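Local coordinates for protein cellulase (Xanthomonas axonopodis pv. citri, PDB 5HOS) that probably hydrolyses internal beta-1,4-glucosidic bonds of cellulose, as an endo-beta-1,4-glucanase of glycosyl hydrolase family 5, at residues Ala91-Ile96 with Ala143-Ser148; Leu138-Ala143 with Ile176-Lys181. All coordinates share one frame; numbering follows the deposited sequence.

Contact 1: residues Ala91-Ile96 with Ala143-Ser148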
loop_
_atom_site.group_PDB
_atom_site.type_symbol
_atom_site.label_atom_id
_atom_site.label_comp_id
_atom_site.label_asym_id
_atom_site.label_seq_id
_atom_site.Cartn_x
_atom_site.Cartn_y
_atom_site.Cartn_z
ATOM N N ALA A 91 -3.009 -14.908 17.366
ATOM C CA ALA A 91 -1.575 -14.636 17.218
ATOM C C ALA A 91 -1.266 -13.609 16.122
ATOM O O ALA A 91 -0.430 -12.724 16.313
ATOM C CB ALA A 91 -0.801 -15.925 16.955
ATOM N N GLN A 92 -1.944 -13.725 14.980
ATOM C CA GLN A 92 -1.682 -12.831 13.856
ATOM C C GLN A 92 -2.140 -11.418 14.217
ATOM O O GLN A 92 -1.437 -10.442 13.931
ATOM C CB GLN A 92 -2.370 -13.325 12.579
ATOM C CG GLN A 92 -1.780 -12.760 11.285
ATOM C CD GLN A 92 -0.413 -13.309 10.893
ATOM O OE1 GLN A 92 0.286 -12.688 10.092
ATOM N NE2 GLN A 92 -0.029 -14.460 11.431
ATOM N N LEU A 93 -3.297 -11.315 14.868
ATOM C CA LEU A 93 -3.773 -10.015 15.344
ATOM C C LEU A 93 -2.805 -9.390 16.352
ATOM O O LEU A 93 -2.510 -8.197 16.264
ATOM C CB LEU A 93 -5.173 -10.117 15.937
ATOM C CG LEU A 93 -5.800 -8.799 16.426
ATOM C CD1 LEU A 93 -5.822 -7.731 15.337
ATOM C CD2 LEU A 93 -7.202 -9.081 16.948
ATOM N N ALA A 94 -2.300 -10.188 17.290
ATOM C CA ALA A 94 -1.287 -9.699 18.242
ATOM C C ALA A 94 0.006 -9.265 17.544
ATOM O O ALA A 94 0.613 -8.286 17.945
ATOM C CB ALA A 94 -0.994 -10.740 19.313
ATOM N N LEU A 95 0.419 -9.973 16.490
ATOM C CA LEU A 95 1.582 -9.532 15.702
ATOM C C LEU A 95 1.364 -8.164 15.078
ATOM O O LEU A 95 2.254 -7.332 15.106
ATOM C CB LEU A 95 1.967 -10.547 14.623
ATOM C CG LEU A 95 2.654 -11.782 15.192
ATOM C CD1 LEU A 95 2.536 -12.960 14.233
ATOM C CD2 LEU A 95 4.108 -11.481 15.525
ATOM N N ILE A 96 0.177 -7.932 14.534
ATOM C CA ILE A 96 -0.149 -6.628 13.943
ATOM C C ILE A 96 -0.210 -5.574 15.050
ATOM O O ILE A 96 0.302 -4.480 14.872
ATOM C CB ILE A 96 -1.448 -6.663 13.104
ATOM C CG1 ILE A 96 -1.273 -7.621 11.916
ATOM C CG2 ILE A 96 -1.805 -5.273 12.582
ATOM C CD1 ILE A 96 -2.571 -8.007 11.230
ATOM N N ALA A 143 -11.565 -3.077 11.606
ATOM C CA ALA A 143 -11.981 -1.741 12.014
ATOM C C ALA A 143 -12.245 -1.694 13.515
ATOM O O ALA A 143 -11.845 -0.733 14.175
ATOM C CB ALA A 143 -13.203 -1.285 11.247
ATOM N N ILE A 144 -12.902 -2.729 14.047
ATOM C CA ILE A 144 -13.168 -2.811 15.485
ATOM C C ILE A 144 -11.854 -2.917 16.270
ATOM O O ILE A 144 -11.675 -2.212 17.255
ATOM C CB ILE A 144 -14.145 -3.970 15.833
ATOM C CG1 ILE A 144 -15.550 -3.635 15.300
ATOM C CG2 ILE A 144 -14.206 -4.213 17.342
ATOM C CD1 ILE A 144 -16.491 -4.819 15.180
ATOM N N ALA A 145 -10.952 -3.790 15.824
ATOM C CA ALA A 145 -9.688 -4.016 16.521
ATOM C C ALA A 145 -8.824 -2.761 16.637
ATOM O O ALA A 145 -8.155 -2.583 17.647
ATOM C CB ALA A 145 -8.892 -5.127 15.847
ATOM N N PHE A 146 -8.853 -1.907 15.611
ATOM C CA PHE A 146 -8.047 -0.685 15.568
ATOM C C PHE A 146 -8.886 0.569 15.486
ATOM O O PHE A 146 -8.427 1.579 14.945
ATOM C CB PHE A 146 -7.063 -0.769 14.408
ATOM C CG PHE A 146 -6.069 -1.870 14.582
ATOM C CD1 PHE A 146 -5.035 -1.738 15.510
ATOM C CD2 PHE A 146 -6.188 -3.051 13.870
ATOM C CE1 PHE A 146 -4.132 -2.761 15.709
ATOM C CE2 PHE A 146 -5.278 -4.076 14.064
ATOM C CZ PHE A 146 -4.256 -3.928 14.982
ATOM N N LYS A 147 -10.083 0.504 16.073
ATOM C CA LYS A 147 -11.111 1.554 15.932
ATOM C C LYS A 147 -10.600 2.928 16.312
ATOM O O LYS A 147 -10.291 3.191 17.473
ATOM C CB LYS A 147 -12.353 1.229 16.769
ATOM C CG LYS A 147 -13.482 2.256 16.612
ATOM C CD LYS A 147 -14.742 1.825 17.346
ATOM C CE LYS A 147 -15.738 2.968 17.444
ATOM N NZ LYS A 147 -17.046 2.487 17.976
ATOM N N SER A 148 -10.504 3.782 15.305
ATOM C CA SER A 148 -10.178 5.191 15.457
ATOM C C SER A 148 -8.800 5.459 16.077
ATOM O O SER A 148 -8.555 6.530 16.614
ATOM C CB SER A 148 -11.288 5.912 16.236
ATOM O OG SER A 148 -12.529 5.726 15.601
#
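The ring of Phe146 reaches across to helix 90-105 and meets two aliphatic side chains one helical turn apart, Leu93 and Ile96. Its far end does the touching: CZ lies 3.7 Å from Ile96 CG2, and CE2 lies 3.9 Å from Leu93 CD1, both methyls approaching the ring obliquely. The Phe146 and Ile96 side chains cross at about a right angle, whereas the Leu93 side chain slides past that of Phe146 in the opposite direction. With CG anti to the backbone N (chi1 -178°), Leu93 carries CD1 far enough to meet Ala145 as well, 4.1 Å from its CB. Phe146 is the first residue to leave helical geometry after helix 132-145, and its CB still points toward helix 90-105. Phe146 also touches Val152 and Phe154 of strand 152-155, while Ile96 touches Tyr54 and Leu80. Arg97 joins the two elements by a second route, with a cation-pi contact to Phe146 and a hydrogen bond from NH1 to Ala145 O. Beside these polar links, Leu93, Ile96, Ala145 and Phe146 hold the neighbouring barrel helices together through dispersion and hydrophobic burial.

Contact 2: residues Leu138-Ala143 with Ile176-Lys181; sequences LWRRLA and IDTIRK
Ile179 packs between Trp139 and Ala143 where two successive outer helices of the (beta/alpha)8 barrel, 132-145 and 165-181, run side by side. Their local axes approach to 8.4 Å and cross at -33°, both helices running in broadly the same N-to-C direction. Ile179 forks so that its two branches reach residues one turn apart. CG1 sits 3.8 Å from Trp139 CB, and CD1 continues alongside the indole, 3.9 Å from Trp139 CE3, in an oblique approach. The other branch, CG2, lies 4.0 Å from Ala143 CB. Trp139 and Ile179 point the same way, side by side, toward the barrel: Trp139 touches Val114 and Ile179 touches Ile188, each on a strand. The indole is fixed further by its NE1 hydrogen bond to Leu156 O and by Leu142 CD1, 3.6 Å above the ring plane and displaced toward its rim. Farther out, Thr178 turns its methyl rather than its hydroxyl to the neighbouring helix, while OG1 is hydrogen-bonded to Ala174 O within its own helix. Arg140 contributes the base of its side chain here; in the conformer described, the chain bends at chi3 (55°) and NH2 makes a salt bridge with Asp137 OD1. At this outer margin, Thr178 CG2 rests 3.7 Å from Arg140 CB and 4.0 Å from Arg140 CA.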
loop_
_atom_site.group_PDB
_atom_site.type_symbol
_atom_site.label_atom_id
_atom_site.label_comp_id
_atom_site.label_asym_id
_atom_site.label_seq_id
_atom_site.Cartn_x
_atom_site.Cartn_y
_atom_site.Cartn_z
ATOM N N LEU A 138 -14.106 -9.247 7.203
ATOM C CA LEU A 138 -12.698 -8.948 7.526
ATOM C C LEU A 138 -12.552 -7.509 8.005
ATOM O O LEU A 138 -11.994 -7.256 9.077
ATOM C CB LEU A 138 -11.777 -9.159 6.318
ATOM C CG LEU A 138 -10.318 -8.686 6.467
ATOM C CD1 LEU A 138 -9.576 -9.492 7.513
ATOM C CD2 LEU A 138 -9.583 -8.730 5.137
ATOM N N TRP A 139 -13.037 -6.574 7.193
ATOM C CA TRP A 139 -12.854 -5.148 7.489
ATOM C C TRP A 139 -13.663 -4.654 8.683
ATOM O O TRP A 139 -13.214 -3.742 9.368
ATOM C CB TRP A 139 -13.020 -4.263 6.242
ATOM C CG TRP A 139 -11.712 -4.200 5.509
ATOM C CD1 TRP A 139 -11.428 -4.707 4.281
ATOM C CD2 TRP A 139 -10.484 -3.677 6.026
ATOM N NE1 TRP A 139 -10.107 -4.508 3.983
ATOM C CE2 TRP A 139 -9.497 -3.883 5.041
ATOM C CE3 TRP A 139 -10.122 -3.050 7.226
ATOM C CZ2 TRP A 139 -8.169 -3.458 5.205
ATOM C CZ3 TRP A 139 -8.796 -2.631 7.398
ATOM C CH2 TRP A 139 -7.835 -2.843 6.391
ATOM N N ARG A 140 -14.825 -5.256 8.940
ATOM C CA ARG A 140 -15.563 -4.980 10.176
ATOM C C ARG A 140 -14.695 -5.309 11.390
ATOM O O ARG A 140 -14.541 -4.487 12.297
ATOM C CB ARG A 140 -16.865 -5.790 10.242
ATOM C CG ARG A 140 -17.765 -5.431 11.422
ATOM C CD ARG A 140 -19.020 -6.290 11.479
ATOM N NE ARG A 140 -18.704 -7.719 11.506
ATOM C CZ ARG A 140 -18.301 -8.414 12.574
ATOM N NH1 ARG A 140 -18.149 -7.840 13.769
ATOM N NH2 ARG A 140 -18.044 -9.710 12.444
ATOM N N ARG A 141 -14.120 -6.509 11.383
ATOM C CA ARG A 141 -13.292 -6.989 12.493
ATOM C C ARG A 141 -11.998 -6.199 12.653
ATOM O O ARG A 141 -11.606 -5.903 13.766
ATOM C CB ARG A 141 -12.994 -8.481 12.334
ATOM C CG ARG A 141 -14.239 -9.353 12.451
ATOM C CD ARG A 141 -13.907 -10.809 12.196
ATOM N NE ARG A 141 -15.079 -11.694 12.206
ATOM C CZ ARG A 141 -15.656 -12.212 13.292
ATOM N NH1 ARG A 141 -15.217 -11.944 14.521
ATOM N NH2 ARG A 141 -16.705 -13.014 13.143
ATOM N N LEU A 142 -11.341 -5.857 11.543
ATOM C CA LEU A 142 -10.127 -5.030 11.620
ATOM C C LEU A 142 -10.458 -3.632 12.102
ATOM O O LEU A 142 -9.712 -3.068 12.899
ATOM C CB LEU A 142 -9.394 -4.941 10.286
ATOM C CG LEU A 142 -8.329 -6.000 10.016
ATOM C CD1 LEU A 142 -7.875 -5.883 8.570
ATOM C CD2 LEU A 142 -7.139 -5.853 10.955
ATOM N N ALA A 143 -11.565 -3.077 11.606
ATOM C CA ALA A 143 -11.981 -1.741 12.014
ATOM C C ALA A 143 -12.245 -1.694 13.515
ATOM O O ALA A 143 -11.845 -0.733 14.175
ATOM C CB ALA A 143 -13.203 -1.285 11.247
ATOM N N ILE A 176 -15.927 -0.050 2.687
ATOM C CA ILE A 176 -15.853 1.317 3.248
ATOM C C ILE A 176 -17.064 1.576 4.146
ATOM O O ILE A 176 -16.922 2.025 5.290
ATOM C CB ILE A 176 -15.771 2.393 2.140
ATOM C CG1 ILE A 176 -14.420 2.323 1.414
ATOM C CG2 ILE A 176 -16.001 3.803 2.683
ATOM C CD1 ILE A 176 -14.430 2.972 0.046
ATOM N N ASP A 177 -18.250 1.277 3.631
ATOM C CA ASP A 177 -19.486 1.469 4.410
ATOM C C ASP A 177 -19.476 0.643 5.706
ATOM O O ASP A 177 -19.877 1.133 6.776
ATOM C CB ASP A 177 -20.730 1.144 3.568
ATOM C CG ASP A 177 -20.982 2.161 2.455
ATOM O OD1 ASP A 177 -20.328 3.230 2.407
ATOM O OD2 ASP A 177 -21.863 1.894 1.613
ATOM N N THR A 178 -19.002 -0.598 5.608
ATOM C CA THR A 178 -18.887 -1.489 6.762
ATOM C C THR A 178 -17.948 -0.922 7.823
ATOM O O THR A 178 -18.273 -0.917 9.007
ATOM C CB THR A 178 -18.393 -2.876 6.315
ATOM O OG1 THR A 178 -19.330 -3.424 5.378
ATOM C CG2 THR A 178 -18.239 -3.814 7.497
ATOM N N ILE A 179 -16.791 -0.439 7.381
ATOM C CA ILE A 179 -15.833 0.182 8.275
ATOM C C ILE A 179 -16.474 1.356 9.011
ATOM O O ILE A 179 -16.356 1.450 10.233
ATOM C CB ILE A 179 -14.551 0.614 7.535
ATOM C CG1 ILE A 179 -13.759 -0.640 7.142
ATOM C CG2 ILE A 179 -13.676 1.507 8.411
ATOM C CD1 ILE A 179 -12.705 -0.402 6.086
ATOM N N ARG A 180 -17.154 2.226 8.275
ATOM C CA ARG A 180 -17.770 3.415 8.882
ATOM C C ARG A 180 -18.913 3.078 9.817
ATOM O O ARG A 180 -19.126 3.781 10.817
ATOM C CB ARG A 180 -18.216 4.430 7.814
ATOM C CG ARG A 180 -17.089 5.054 6.992
ATOM C CD ARG A 180 -15.829 5.334 7.802
ATOM N NE ARG A 180 -14.829 6.063 7.029
ATOM C CZ ARG A 180 -13.552 6.185 7.377
ATOM N NH1 ARG A 180 -13.096 5.641 8.511
ATOM N NH2 ARG A 180 -12.718 6.847 6.585
ATOM N N LYS A 181 -19.631 1.997 9.532
ATOM C CA LYS A 181 -20.712 1.580 10.416
ATOM C C LYS A 181 -20.178 1.142 11.800
ATOM O O LYS A 181 -20.905 1.240 12.784
ATOM C CB LYS A 181 -21.588 0.507 9.761
ATOM C CG LYS A 181 -22.984 0.433 10.355
ATOM C CD LYS A 181 -23.956 -0.355 9.496
ATOM C CE LYS A 181 -25.371 -0.206 10.041
ATOM N NZ LYS A 181 -26.313 -1.160 9.398
#

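Helix 132-145 serves both contacts, placing it between helices 90-105 and 165-181 in the ring around the barrel. Contact 1 uses the C-terminal end of the helix and the turn beyond it; contact 2 uses the turns just before, with the two centres 12 Å apart. Ala143 belongs to both ranges but touches across contact 2 alone. Contact 2 is the more buried, an aliphatic and indole interface whose outer margin is shared by a threonine methyl and an arginine stem. Contact 1 is partly buried and smaller, 153 against 220 Å², and relies mainly on one phenyl ring bridging a wider backbone separation.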